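Local coordinates for leucine-rich-repeat protein (Methanosarcina barkeri, PDB 4WNR) that binds GDP and magnesium through the Ras-like Roc domain of its Roc-COR module and, as a whole protein, is predicted to act as a serine/threonine kinase, at residues V42-G48 against S115-V120; G75-W81 against V92-G98; L111-S115 against D251-D255; G257-H261 against T270-E274. Numbering follows the deposited sequence.

Contact 1 of 4, residues V42-G48 against S115-V120; sequences VKVLLVG and SLYILV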
loop_
_atom_site.group_PDB
_atom_site.type_symbol
_atom_site.label_atom_id
_atom_site.label_comp_id
_atom_site.label_asym_id
_atom_site.label_seq_id
_atom_site.Cartn_x
_atom_site.Cartn_y
_atom_site.Cartn_z
ATOM N N VAL A 42 7.686 0.696 -9.702
ATOM C CA VAL A 42 6.502 1.445 -9.282
ATOM C C VAL A 42 5.601 0.549 -8.443
ATOM O O VAL A 42 5.446 -0.637 -8.739
ATOM C CB VAL A 42 5.671 1.945 -10.485
ATOM C CG1 VAL A 42 4.664 2.997 -10.038
ATOM C CG2 VAL A 42 6.563 2.510 -11.577
ATOM N N LYS A 43 5.008 1.126 -7.402
ATOM C CA LYS A 43 3.971 0.445 -6.633
ATOM C C LYS A 43 2.612 0.774 -7.243
ATOM O O LYS A 43 2.277 1.944 -7.424
ATOM C CB LYS A 43 4.009 0.870 -5.163
ATOM C CG LYS A 43 3.058 0.075 -4.278
ATOM C CD LYS A 43 3.346 0.264 -2.796
ATOM C CE LYS A 43 2.927 1.640 -2.312
ATOM N NZ LYS A 43 3.224 1.834 -0.867
ATOM N N VAL A 44 1.846 -0.263 -7.573
ATOM C CA VAL A 44 0.500 -0.095 -8.120
ATOM C C VAL A 44 -0.518 -0.496 -7.057
ATOM O O VAL A 44 -0.484 -1.617 -6.544
ATOM C CB VAL A 44 0.294 -0.926 -9.404
ATOM C CG1 VAL A 44 -1.134 -0.787 -9.916
ATOM C CG2 VAL A 44 1.272 -0.484 -10.480
ATOM N N LEU A 45 -1.425 0.422 -6.741
ATOM C CA LEU A 45 -2.386 0.233 -5.656
ATOM C C LEU A 45 -3.799 0.012 -6.189
ATOM O O LEU A 45 -4.419 0.933 -6.723
ATOM C CB LEU A 45 -2.364 1.449 -4.727
ATOM C CG LEU A 45 -1.059 1.637 -3.944
ATOM C CD1 LEU A 45 -0.854 3.091 -3.556
ATOM C CD2 LEU A 45 -1.032 0.744 -2.711
ATOM N N LEU A 46 -4.296 -1.216 -6.044
ATOM C CA LEU A 46 -5.680 -1.545 -6.384
ATOM C C LEU A 46 -6.580 -1.034 -5.262
ATOM O O LEU A 46 -6.525 -1.536 -4.144
ATOM C CB LEU A 46 -5.866 -3.060 -6.556
ATOM C CG LEU A 46 -5.374 -3.752 -7.837
ATOM C CD1 LEU A 46 -6.158 -3.283 -9.054
ATOM C CD2 LEU A 46 -3.881 -3.554 -8.048
ATOM N N VAL A 47 -7.390 -0.022 -5.556
ATOM C CA VAL A 47 -8.287 0.563 -4.553
ATOM C C VAL A 47 -9.725 0.644 -5.062
ATOM O O VAL A 47 -9.977 0.619 -6.266
ATOM C CB VAL A 47 -7.813 1.956 -4.085
ATOM C CG1 VAL A 47 -6.509 1.833 -3.313
ATOM C CG2 VAL A 47 -7.654 2.915 -5.257
ATOM N N GLY A 48 -10.658 0.740 -4.121
ATOM C CA GLY A 48 -12.091 0.704 -4.421
ATOM C C GLY A 48 -12.844 -0.094 -3.372
ATOM O O GLY A 48 -12.230 -0.746 -2.524
ATOM N N SER A 115 3.504 6.858 -6.911
ATOM C CA SER A 115 2.971 5.523 -7.173
ATOM C C SER A 115 1.968 5.605 -8.322
ATOM O O SER A 115 1.869 6.636 -8.984
ATOM C CB SER A 115 2.295 4.981 -5.910
ATOM O OG SER A 115 3.179 5.011 -4.801
ATOM N N LEU A 116 1.247 4.514 -8.572
ATOM C CA LEU A 116 0.135 4.514 -9.526
ATOM C C LEU A 116 -1.092 3.869 -8.888
ATOM O O LEU A 116 -0.978 2.880 -8.161
ATOM C CB LEU A 116 0.518 3.781 -10.813
ATOM C CG LEU A 116 -0.468 3.915 -11.982
ATOM C CD1 LEU A 116 0.271 4.063 -13.304
ATOM C CD2 LEU A 116 -1.437 2.741 -12.044
ATOM N N TYR A 117 -2.262 4.438 -9.165
ATOM C CA TYR A 117 -3.514 3.973 -8.575
ATOM C C TYR A 117 -4.461 3.420 -9.632
ATOM O O TYR A 117 -4.600 3.991 -10.713
ATOM C CB TYR A 117 -4.197 5.112 -7.816
ATOM C CG TYR A 117 -3.527 5.445 -6.505
ATOM C CD1 TYR A 117 -2.386 6.241 -6.466
ATOM C CD2 TYR A 117 -4.030 4.957 -5.302
ATOM C CE1 TYR A 117 -1.765 6.544 -5.264
ATOM C CE2 TYR A 117 -3.417 5.256 -4.096
ATOM C CZ TYR A 117 -2.287 6.050 -4.081
ATOM O OH TYR A 117 -1.680 6.341 -2.882
ATOM N N ILE A 118 -5.098 2.299 -9.305
ATOM C CA ILE A 118 -6.160 1.725 -10.130
ATOM C C ILE A 118 -7.450 1.714 -9.313
ATOM O O ILE A 118 -7.595 0.925 -8.377
ATOM C CB ILE A 118 -5.806 0.300 -10.602
ATOM C CG1 ILE A 118 -4.578 0.338 -11.516
ATOM C CG2 ILE A 118 -6.985 -0.332 -11.337
ATOM C CD1 ILE A 118 -3.997 -1.022 -11.837
ATOM N N LEU A 119 -8.373 2.605 -9.667
ATOM C CA LEU A 119 -9.664 2.710 -8.985
ATOM C C LEU A 119 -10.697 1.813 -9.663
ATOM O O LEU A 119 -11.106 2.080 -10.791
ATOM C CB LEU A 119 -10.150 4.164 -8.980
ATOM C CG LEU A 119 -11.529 4.449 -8.374
ATOM C CD1 LEU A 119 -11.637 3.920 -6.951
ATOM C CD2 LEU A 119 -11.819 5.942 -8.413
ATOM N N VAL A 120 -11.107 0.754 -8.971
ATOM C CA VAL A 120 -12.111 -0.176 -9.494
ATOM C C VAL A 120 -13.497 0.180 -8.957
ATOM O O VAL A 120 -13.679 0.353 -7.750
ATOM C CB VAL A 120 -11.784 -1.637 -9.131
ATOM C CG1 VAL A 120 -12.723 -2.591 -9.857
ATOM C CG2 VAL A 120 -10.337 -1.963 -9.472
#

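Contact 2 of 4, residues G75-W81 against V92-G98; sequences GINIKKW and VNFWDFG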
loop_
_atom_site.group_PDB
_atom_site.type_symbol
_atom_site.label_atom_id
_atom_site.label_comp_id
_atom_site.label_asym_id
_atom_site.label_seq_id
_atom_site.Cartn_x
_atom_site.Cartn_y
_atom_site.Cartn_z
ATOM N N GLY A 75 -7.270 -10.528 2.514
ATOM C CA GLY A 75 -6.045 -10.087 3.179
ATOM C C GLY A 75 -5.144 -9.292 2.252
ATOM O O GLY A 75 -5.528 -8.954 1.131
ATOM N N ILE A 76 -3.941 -8.988 2.733
ATOM C CA ILE A 76 -2.943 -8.266 1.944
ATOM C C ILE A 76 -2.252 -9.228 0.983
ATOM O O ILE A 76 -1.595 -10.177 1.411
ATOM C CB ILE A 76 -1.865 -7.613 2.837
ATOM C CG1 ILE A 76 -2.488 -6.596 3.801
ATOM C CG2 ILE A 76 -0.775 -6.955 1.990
ATOM C CD1 ILE A 76 -2.978 -5.319 3.151
ATOM N N ASN A 77 -2.404 -8.968 -0.312
ATOM C CA ASN A 77 -1.742 -9.748 -1.354
ATOM C C ASN A 77 -0.908 -8.842 -2.253
ATOM O O ASN A 77 -1.439 -7.931 -2.892
ATOM C CB ASN A 77 -2.770 -10.513 -2.188
ATOM C CG ASN A 77 -3.352 -11.703 -1.452
ATOM O OD1 ASN A 77 -4.559 -11.773 -1.217
ATOM N ND2 ASN A 77 -2.496 -12.650 -1.080
ATOM N N ILE A 78 0.399 -9.097 -2.286
ATOM C CA ILE A 78 1.333 -8.317 -3.097
ATOM C C ILE A 78 1.937 -9.194 -4.193
ATOM O O ILE A 78 2.761 -10.066 -3.912
ATOM C CB ILE A 78 2.464 -7.710 -2.239
ATOM C CG1 ILE A 78 1.877 -6.780 -1.170
ATOM C CG2 ILE A 78 3.452 -6.941 -3.112
ATOM C CD1 ILE A 78 2.839 -6.435 -0.052
ATOM N N LYS A 79 1.519 -8.952 -5.435
ATOM C CA LYS A 79 2.051 -9.669 -6.599
ATOM C C LYS A 79 3.098 -8.825 -7.318
ATOM O O LYS A 79 2.863 -7.652 -7.614
ATOM C CB LYS A 79 0.931 -10.039 -7.581
ATOM C CG LYS A 79 0.368 -11.442 -7.405
ATOM C CD LYS A 79 -0.632 -11.522 -6.264
ATOM C CE LYS A 79 -1.226 -12.914 -6.148
ATOM N NZ LYS A 79 -2.434 -12.968 -5.282
ATOM N N LYS A 80 4.247 -9.435 -7.602
ATOM C CA LYS A 80 5.336 -8.765 -8.315
ATOM C C LYS A 80 5.262 -9.092 -9.804
ATOM O O LYS A 80 5.350 -10.252 -10.194
ATOM C CB LYS A 80 6.692 -9.183 -7.741
ATOM C CG LYS A 80 6.744 -9.153 -6.218
ATOM C CD LYS A 80 8.164 -9.028 -5.687
ATOM C CE LYS A 80 8.650 -7.587 -5.719
ATOM N NZ LYS A 80 9.984 -7.433 -5.076
ATOM N N TRP A 81 5.094 -8.056 -10.622
ATOM C CA TRP A 81 4.907 -8.201 -12.065
ATOM C C TRP A 81 5.976 -7.414 -12.820
ATOM O O TRP A 81 6.577 -6.490 -12.275
ATOM C CB TRP A 81 3.511 -7.700 -12.449
ATOM C CG TRP A 81 3.136 -7.900 -13.891
ATOM C CD1 TRP A 81 3.084 -9.083 -14.568
ATOM C CD2 TRP A 81 2.738 -6.886 -14.820
ATOM N NE1 TRP A 81 2.687 -8.868 -15.865
ATOM C CE2 TRP A 81 2.467 -7.528 -16.046
ATOM C CE3 TRP A 81 2.588 -5.497 -14.737
ATOM C CZ2 TRP A 81 2.053 -6.829 -17.181
ATOM C CZ3 TRP A 81 2.175 -4.801 -15.866
ATOM C CH2 TRP A 81 1.913 -5.470 -17.073
ATOM N N VAL A 92 6.995 -4.020 -11.561
ATOM C CA VAL A 92 5.756 -3.506 -10.974
ATOM C C VAL A 92 5.380 -4.291 -9.722
ATOM O O VAL A 92 5.447 -5.520 -9.705
ATOM C CB VAL A 92 4.590 -3.580 -11.982
ATOM C CG1 VAL A 92 3.307 -3.032 -11.374
ATOM C CG2 VAL A 92 4.934 -2.815 -13.252
ATOM N N ASN A 93 4.976 -3.565 -8.682
ATOM C CA ASN A 93 4.511 -4.166 -7.431
ATOM C C ASN A 93 3.024 -3.888 -7.211
ATOM O O ASN A 93 2.645 -2.792 -6.794
ATOM C CB ASN A 93 5.327 -3.626 -6.256
ATOM C CG ASN A 93 6.810 -3.926 -6.386
ATOM O OD1 ASN A 93 7.200 -4.998 -6.852
ATOM N ND2 ASN A 93 7.647 -2.981 -5.968
ATOM N N PHE A 94 2.186 -4.880 -7.508
ATOM C CA PHE A 94 0.740 -4.753 -7.322
ATOM C C PHE A 94 0.365 -5.000 -5.867
ATOM O O PHE A 94 0.708 -6.040 -5.306
ATOM C CB PHE A 94 -0.019 -5.741 -8.211
ATOM C CG PHE A 94 -0.063 -5.350 -9.662
ATOM C CD1 PHE A 94 -0.845 -4.285 -10.086
ATOM C CD2 PHE A 94 0.662 -6.061 -10.607
ATOM C CE1 PHE A 94 -0.893 -3.931 -11.424
ATOM C CE2 PHE A 94 0.617 -5.711 -11.944
ATOM C CZ PHE A 94 -0.161 -4.645 -12.354
ATOM N N TRP A 95 -0.340 -4.042 -5.270
ATOM C CA TRP A 95 -0.852 -4.169 -3.905
ATOM C C TRP A 95 -2.366 -4.356 -3.924
ATOM O O TRP A 95 -3.101 -3.498 -4.418
ATOM C CB TRP A 95 -0.484 -2.935 -3.080
ATOM C CG TRP A 95 0.915 -2.974 -2.541
ATOM C CD1 TRP A 95 2.067 -3.033 -3.263
ATOM C CD2 TRP A 95 1.304 -2.958 -1.163
ATOM N NE1 TRP A 95 3.154 -3.054 -2.423
ATOM C CE2 TRP A 95 2.713 -3.009 -1.128
ATOM C CE3 TRP A 95 0.598 -2.906 0.046
ATOM C CZ2 TRP A 95 3.435 -3.008 0.069
ATOM C CZ3 TRP A 95 1.314 -2.905 1.235
ATOM C CH2 TRP A 95 2.719 -2.957 1.236
ATOM N N ASP A 96 -2.820 -5.484 -3.382
ATOM C CA ASP A 96 -4.242 -5.829 -3.356
ATOM C C ASP A 96 -4.745 -5.887 -1.909
ATOM O O ASP A 96 -4.262 -6.690 -1.109
ATOM C CB ASP A 96 -4.462 -7.175 -4.054
ATOM C CG ASP A 96 -5.894 -7.372 -4.514
ATOM O OD1 ASP A 96 -6.541 -6.378 -4.913
ATOM O OD2 ASP A 96 -6.366 -8.530 -4.491
ATOM N N PHE A 97 -5.710 -5.031 -1.586
ATOM C CA PHE A 97 -6.255 -4.927 -0.231
ATOM C C PHE A 97 -7.570 -5.692 -0.107
ATOM O O PHE A 97 -8.492 -5.486 -0.897
ATOM C CB PHE A 97 -6.471 -3.458 0.139
ATOM C CG PHE A 97 -5.232 -2.616 0.019
ATOM C CD1 PHE A 97 -4.204 -2.733 0.945
ATOM C CD2 PHE A 97 -5.090 -1.710 -1.022
ATOM C CE1 PHE A 97 -3.059 -1.963 0.835
ATOM C CE2 PHE A 97 -3.949 -0.937 -1.136
ATOM C CZ PHE A 97 -2.931 -1.063 -0.207
ATOM N N GLY A 98 -7.652 -6.563 0.897
ATOM C CA GLY A 98 -8.834 -7.400 1.113
ATOM C C GLY A 98 -10.019 -6.675 1.725
ATOM O O GLY A 98 -9.980 -5.465 1.945
#

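Contact 3 of 4, residues L111-S115 against D251-D255; sequences LSKRS and DFLND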
loop_
_atom_site.group_PDB
_atom_site.type_symbol
_atom_site.label_atom_id
_atom_site.label_comp_id
_atom_site.label_asym_id
_atom_site.label_seq_id
_atom_site.Cartn_x
_atom_site.Cartn_y
_atom_site.Cartn_z
ATOM N N LEU A 111 -1.036 3.501 1.419
ATOM C CA LEU A 111 -1.210 4.459 0.327
ATOM C C LEU A 111 -0.070 5.466 0.371
ATOM O O LEU A 111 0.201 6.051 1.420
ATOM C CB LEU A 111 -2.552 5.187 0.438
ATOM C CG LEU A 111 -3.816 4.330 0.558
ATOM C CD1 LEU A 111 -5.047 5.222 0.496
ATOM C CD2 LEU A 111 -3.882 3.255 -0.518
ATOM N N SER A 112 0.591 5.670 -0.766
ATOM C CA SER A 112 1.791 6.502 -0.818
ATOM C C SER A 112 1.897 7.314 -2.105
ATOM O O SER A 112 1.217 7.034 -3.091
ATOM C CB SER A 112 3.031 5.623 -0.664
ATOM O OG SER A 112 3.038 4.595 -1.640
ATOM N N LYS A 113 2.765 8.323 -2.070
ATOM C CA LYS A 113 3.043 9.168 -3.230
ATOM C C LYS A 113 4.022 8.475 -4.174
ATOM O O LYS A 113 4.550 7.405 -3.859
ATOM C CB LYS A 113 3.611 10.520 -2.789
ATOM C CG LYS A 113 2.653 11.358 -1.958
ATOM C CD LYS A 113 3.182 12.772 -1.760
ATOM C CE LYS A 113 2.168 13.669 -1.062
ATOM N NZ LYS A 113 1.966 13.307 0.370
ATOM N N ARG A 114 4.248 9.093 -5.333
ATOM C CA ARG A 114 5.138 8.550 -6.366
ATOM C C ARG A 114 4.791 7.094 -6.679
ATOM O O ARG A 114 5.659 6.219 -6.699
ATOM C CB ARG A 114 6.603 8.686 -5.944
ATOM C CG ARG A 114 7.043 10.126 -5.734
ATOM C CD ARG A 114 8.528 10.221 -5.433
ATOM N NE ARG A 114 8.858 9.700 -4.108
ATOM C CZ ARG A 114 10.080 9.698 -3.574
ATOM N NH1 ARG A 114 11.117 10.189 -4.249
ATOM N NH2 ARG A 114 10.268 9.203 -2.356
ATOM N N SER A 115 3.504 6.858 -6.911
ATOM C CA SER A 115 2.971 5.523 -7.173
ATOM C C SER A 115 1.968 5.605 -8.322
ATOM O O SER A 115 1.869 6.636 -8.984
ATOM C CB SER A 115 2.295 4.981 -5.910
ATOM O OG SER A 115 3.179 5.011 -4.801
ATOM N N ASP A 251 12.438 7.192 1.917
ATOM C CA ASP A 251 11.287 7.818 1.263
ATOM C C ASP A 251 10.929 7.079 -0.023
ATOM O O ASP A 251 9.753 6.853 -0.307
ATOM C CB ASP A 251 11.563 9.295 0.965
ATOM C CG ASP A 251 11.624 10.147 2.226
ATOM O OD1 ASP A 251 11.792 9.586 3.329
ATOM O OD2 ASP A 251 11.505 11.386 2.113
ATOM N N PHE A 252 11.949 6.700 -0.791
ATOM C CA PHE A 252 11.757 5.877 -1.985
ATOM C C PHE A 252 11.267 4.478 -1.619
ATOM O O PHE A 252 10.251 4.015 -2.135
ATOM C CB PHE A 252 13.057 5.758 -2.787
ATOM C CG PHE A 252 13.243 6.836 -3.820
ATOM C CD1 PHE A 252 12.468 6.854 -4.972
ATOM C CD2 PHE A 252 14.212 7.818 -3.656
ATOM C CE1 PHE A 252 12.641 7.840 -5.930
ATOM C CE2 PHE A 252 14.391 8.806 -4.611
ATOM C CZ PHE A 252 13.605 8.816 -5.750
ATOM N N LEU A 253 12.000 3.813 -0.730
ATOM C CA LEU A 253 11.664 2.453 -0.288
ATOM C C LEU A 253 10.241 2.351 0.268
ATOM O O LEU A 253 9.571 1.332 0.090
ATOM C CB LEU A 253 12.668 1.960 0.763
ATOM C CG LEU A 253 14.087 1.661 0.268
ATOM C CD1 LEU A 253 15.043 1.532 1.443
ATOM C CD2 LEU A 253 14.122 0.402 -0.585
ATOM N N ASN A 254 9.791 3.405 0.940
ATOM C CA ASN A 254 8.415 3.482 1.424
ATOM C C ASN A 254 7.422 3.543 0.264
ATOM O O ASN A 254 6.426 2.815 0.245
ATOM C CB ASN A 254 8.233 4.704 2.330
ATOM C CG ASN A 254 6.846 4.773 2.943
ATOM O OD1 ASN A 254 6.347 3.787 3.482
ATOM N ND2 ASN A 254 6.218 5.943 2.870
ATOM N N ASP A 255 7.710 4.411 -0.701
ATOM C CA ASP A 255 6.860 4.581 -1.882
ATOM C C ASP A 255 6.877 3.357 -2.800
ATOM O O ASP A 255 5.872 3.045 -3.436
ATOM C CB ASP A 255 7.283 5.828 -2.665
ATOM C CG ASP A 255 7.100 7.110 -1.868
ATOM O OD1 ASP A 255 6.764 7.027 -0.666
ATOM O OD2 ASP A 255 7.296 8.202 -2.440
HETATM O O HOH W 1 4.304 8.454 0.548
HETATM O O HOH W 2 6.135 3.370 -6.327
#

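Contact 4 of 4, residues G257-H261 against T270-E274; sequences GVIVH and THVLE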
loop_
_atom_site.group_PDB
_atom_site.type_symbol
_atom_site.label_atom_id
_atom_site.label_comp_id
_atom_site.label_asym_id
_atom_site.label_seq_id
_atom_site.Cartn_x
_atom_site.Cartn_y
_atom_site.Cartn_z
ATOM N N GLY A 257 7.216 0.343 -1.696
ATOM C CA GLY A 257 6.543 -0.717 -0.948
ATOM C C GLY A 257 7.486 -1.757 -0.368
ATOM O O GLY A 257 7.047 -2.830 0.053
ATOM N N VAL A 258 8.779 -1.445 -0.344
ATOM C CA VAL A 258 9.783 -2.334 0.249
ATOM C C VAL A 258 9.641 -2.303 1.769
ATOM O O VAL A 258 9.738 -3.338 2.432
ATOM C CB VAL A 258 11.218 -1.929 -0.150
ATOM C CG1 VAL A 258 12.241 -2.855 0.496
ATOM C CG2 VAL A 258 11.377 -1.950 -1.663
ATOM N N ILE A 259 9.423 -1.105 2.302
ATOM C CA ILE A 259 9.117 -0.913 3.717
ATOM C C ILE A 259 7.853 -0.075 3.868
ATOM O O ILE A 259 7.355 0.493 2.898
ATOM C CB ILE A 259 10.274 -0.219 4.468
ATOM C CG1 ILE A 259 10.557 1.169 3.875
ATOM C CG2 ILE A 259 11.521 -1.093 4.428
ATOM C CD1 ILE A 259 11.547 1.994 4.673
ATOM N N VAL A 260 7.342 -0.016 5.093
ATOM C CA VAL A 260 6.260 0.897 5.446
ATOM C C VAL A 260 6.798 1.806 6.546
ATOM O O VAL A 260 7.061 1.353 7.661
ATOM C CB VAL A 260 4.994 0.153 5.920
ATOM C CG1 VAL A 260 3.855 1.131 6.174
ATOM C CG2 VAL A 260 4.573 -0.888 4.890
ATOM N N HIS A 261 6.970 3.083 6.213
ATOM C CA HIS A 261 7.649 4.041 7.085
ATOM C C HIS A 261 6.930 5.386 7.102
ATOM O O HIS A 261 6.422 5.840 6.077
ATOM C CB HIS A 261 9.096 4.230 6.620
ATOM C CG HIS A 261 9.864 5.246 7.409
ATOM N ND1 HIS A 261 10.638 4.912 8.500
ATOM C CD2 HIS A 261 9.981 6.587 7.261
ATOM C CE1 HIS A 261 11.194 6.004 8.992
ATOM N NE2 HIS A 261 10.811 7.034 8.259
ATOM N N THR A 270 10.027 2.676 13.780
ATOM C CA THR A 270 9.590 1.395 13.223
ATOM C C THR A 270 9.602 1.389 11.689
ATOM O O THR A 270 8.870 2.145 11.049
ATOM C CB THR A 270 8.174 1.037 13.715
ATOM O OG1 THR A 270 8.100 1.218 15.134
ATOM C CG2 THR A 270 7.826 -0.413 13.372
ATOM N N HIS A 271 10.437 0.524 11.115
ATOM C CA HIS A 271 10.481 0.296 9.670
ATOM C C HIS A 271 9.901 -1.083 9.379
ATOM O O HIS A 271 10.606 -2.089 9.465
ATOM C CB HIS A 271 11.917 0.369 9.148
ATOM C CG HIS A 271 12.531 1.731 9.246
ATOM N ND1 HIS A 271 12.719 2.378 10.448
ATOM C CD2 HIS A 271 13.015 2.561 8.292
ATOM C CE1 HIS A 271 13.279 3.554 10.230
ATOM N NE2 HIS A 271 13.472 3.689 8.929
ATOM N N VAL A 272 8.618 -1.122 9.034
ATOM C CA VAL A 272 7.902 -2.386 8.856
ATOM C C VAL A 272 8.238 -3.034 7.511
ATOM O O VAL A 272 8.111 -2.407 6.458
ATOM C CB VAL A 272 6.376 -2.186 8.973
ATOM C CG1 VAL A 272 5.634 -3.496 8.739
ATOM C CG2 VAL A 272 6.025 -1.615 10.340
ATOM N N LEU A 273 8.666 -4.294 7.566
ATOM C CA LEU A 273 8.974 -5.086 6.368
ATOM C C LEU A 273 7.809 -5.990 5.960
ATOM O O LEU A 273 7.635 -6.282 4.776
ATOM C CB LEU A 273 10.231 -5.935 6.596
ATOM C CG LEU A 273 11.575 -5.259 6.304
ATOM C CD1 LEU A 273 11.718 -3.933 7.037
ATOM C CD2 LEU A 273 12.716 -6.196 6.669
ATOM N N GLU A 274 7.032 -6.437 6.944
ATOM C CA GLU A 274 5.857 -7.277 6.710
ATOM C C GLU A 274 4.576 -6.485 6.999
ATOM O O GLU A 274 4.274 -6.207 8.159
ATOM C CB GLU A 274 5.922 -8.528 7.597
ATOM C CG GLU A 274 4.739 -9.479 7.461
ATOM C CD GLU A 274 4.543 -9.989 6.045
ATOM O OE1 GLU A 274 3.391 -9.957 5.557
ATOM O OE2 GLU A 274 5.538 -10.416 5.418
#

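Contact 1 of 4, residues V42-G48 against S115-V120
V42-G48 and S115-V120 are neighbouring parallel strands of the central sheet in the Ras-like Roc domain, a P-loop G-protein fold; their axes approach to 4.7 Å at an angle of 19°. The register runs from V44 with L116 to V47 with L119. Five backbone hydrogen bonds zip the pair: L116 N to K43 O, I118 N to L45 O and V47 N to I118 O at 3.0 Å, L45 N to L116 O and V120 N to V47 O at 2.9 Å. V42, V44 and L46 bond instead to strand 88-96 on the other side. On one face V44 CG1 meets I118 CD1 at 3.5 Å and L46 CD1 meets I118 CG2 at 3.8 Å; V44, L116 and I118 pack on helix 186-198. On the other, L45 and V47 both pack on Y117; V47, Y117 and L119 lie against helix 129-140. The first strand leads at G48 into what fits a P-loop, whose residues E51-S56 bind GDP. L45 CD1 reaches Y117 CZ at 3.3 Å.

Contact 2 of 4, residues G75-W81 against V92-G98
G75 CA lies 4.4 Å from G98 CA. Next, I76 sends CD1 to the edge of the F97 ring, 3.6 Å from F97 CD1. From N77 the backbones pair: N77 N donates to D96 O (3.0 Å) and D96 N to N77 O (2.9 Å). I78 faces W95 in a non-hydrogen-bonded pair, its CD1 lying over the indole in a CH-pi contact 3.6 Å from the six-membered ring centroid. These strands form the antiparallel hairpin 77-85/88-96 at the edge of the Roc sheet, as in Ras-like G proteins, where the second strand ends at the start of the DxxG motif, here opened by D96; D96 OD2 bonds T55, a magnesium ligand. K79 takes F94 N on its O (2.9 Å), while K79 N to F94 O is weak. K80 CE approaches N93 OD1 to 3.2 Å. W81 N donates to V92 O (2.7 Å) and V92 N to W81 O (2.6 Å), with W81 CE3 3.4 Å from F94 CE2.

Contact 3 of 4, residues L111-S115 against D251-D255
This is a Roc-COR interface: the loop L111-S115, leading into a strand of the Roc sheet, rests on the last turns of helix 243-256 in the COR domain. R114 does most of the work. Its side chain, with chi1 m, chi2 t and chi3 m, extends along the helix so that the guanidinium edge meets D255 and one of its faces meets F252. R114 NE forms a salt bridge with D255 OD2 at 2.7 Å, and R114 NH2 adds a weak hydrogen bond to D255 OD2 at 3.1 Å. F252, at chi1 -90°, turns its ring over the guanidinium in a cation-pi contact, R114 CZ 4.0 Å from the ring centroid and 15° off its normal; W207 packs edge-to-face on the same phenyl group. D255, chi1 m, directs its carboxylate into the loop, where a water links D255 OD1 (3.1 Å) to K113 N (3.0 Å). Within the loop S112 (chi1 p) and S115 (chi1 m) meet: S112 OG donates to S115 OG at 3.2 Å, and S115 OG to K113 O at 2.9 Å. A second water donates to both R114 O and D255 O, 2.9 Å from each.

Contact 4 of 4, residues G257-H261 against T270-E274
Backbone hydrogen bonds hold V260 and V272 together as a single antiparallel bridge of the hydrogen-bonded kind, CA atoms 5.0 Å apart: V260 N donates to V272 O (2.9 Å) and V272 N to V260 O (3.2 Å). V272 O also receives a CA-H...O contact from I259 CA at 3.3 Å. Among apolar side chains, V260 CB lies 4.1 Å from V272 CB, both valines packing against I278 of helix 275-286, and I259 CG2 lies 3.9 Å from L273 CD1. These pieces belong to the COR domain, where the chain leaves helix 243-256 through a Schellman motif with G257 as its C-prime residue (phi 90°), then doubles back so that 258-261 and 270-273 run 163° apart. The short strand 271-272 pairs with strand 225-226, and E274 is the N-cap of the helix that follows. Among the rings, H261 and H271 meet obliquely, centroids 4.3 Å apart and planes at 44°; H261 ND1 stands over the H271 ring face, 3.1 Å from H271 NE2, an angle too poor for a hydrogen bond. The other ring nitrogen, H271 ND1, is hydrogen-bonded to D269 O, and I259 CD1 touches H271 CD2 at 3.9 Å.

Contacts 1 and 2 are neighbours in one sheet, joined by a probable hydrogen bond from W95 N to V44 O (2.7 Å). The C-terminal ends of 42-48, 115-120 and 92-98 lie toward the nucleotide: the V120 side chain is about 6 Å from GDP, that of D96 about 5 Å, and the nearest atom of G98 about 4 Å from the magnesium ion. Contact 3 shares S115 with contact 1 and lies away from that site, where Roc meets COR; K43 CB packs 3.3 Å from D255 O. Contact 4 continues from the helix of contact 3, N254 OD1 lying 2.9 Å from H261 N, while W95 CZ2 of contact 2 touches G257 O at 3.6 Å.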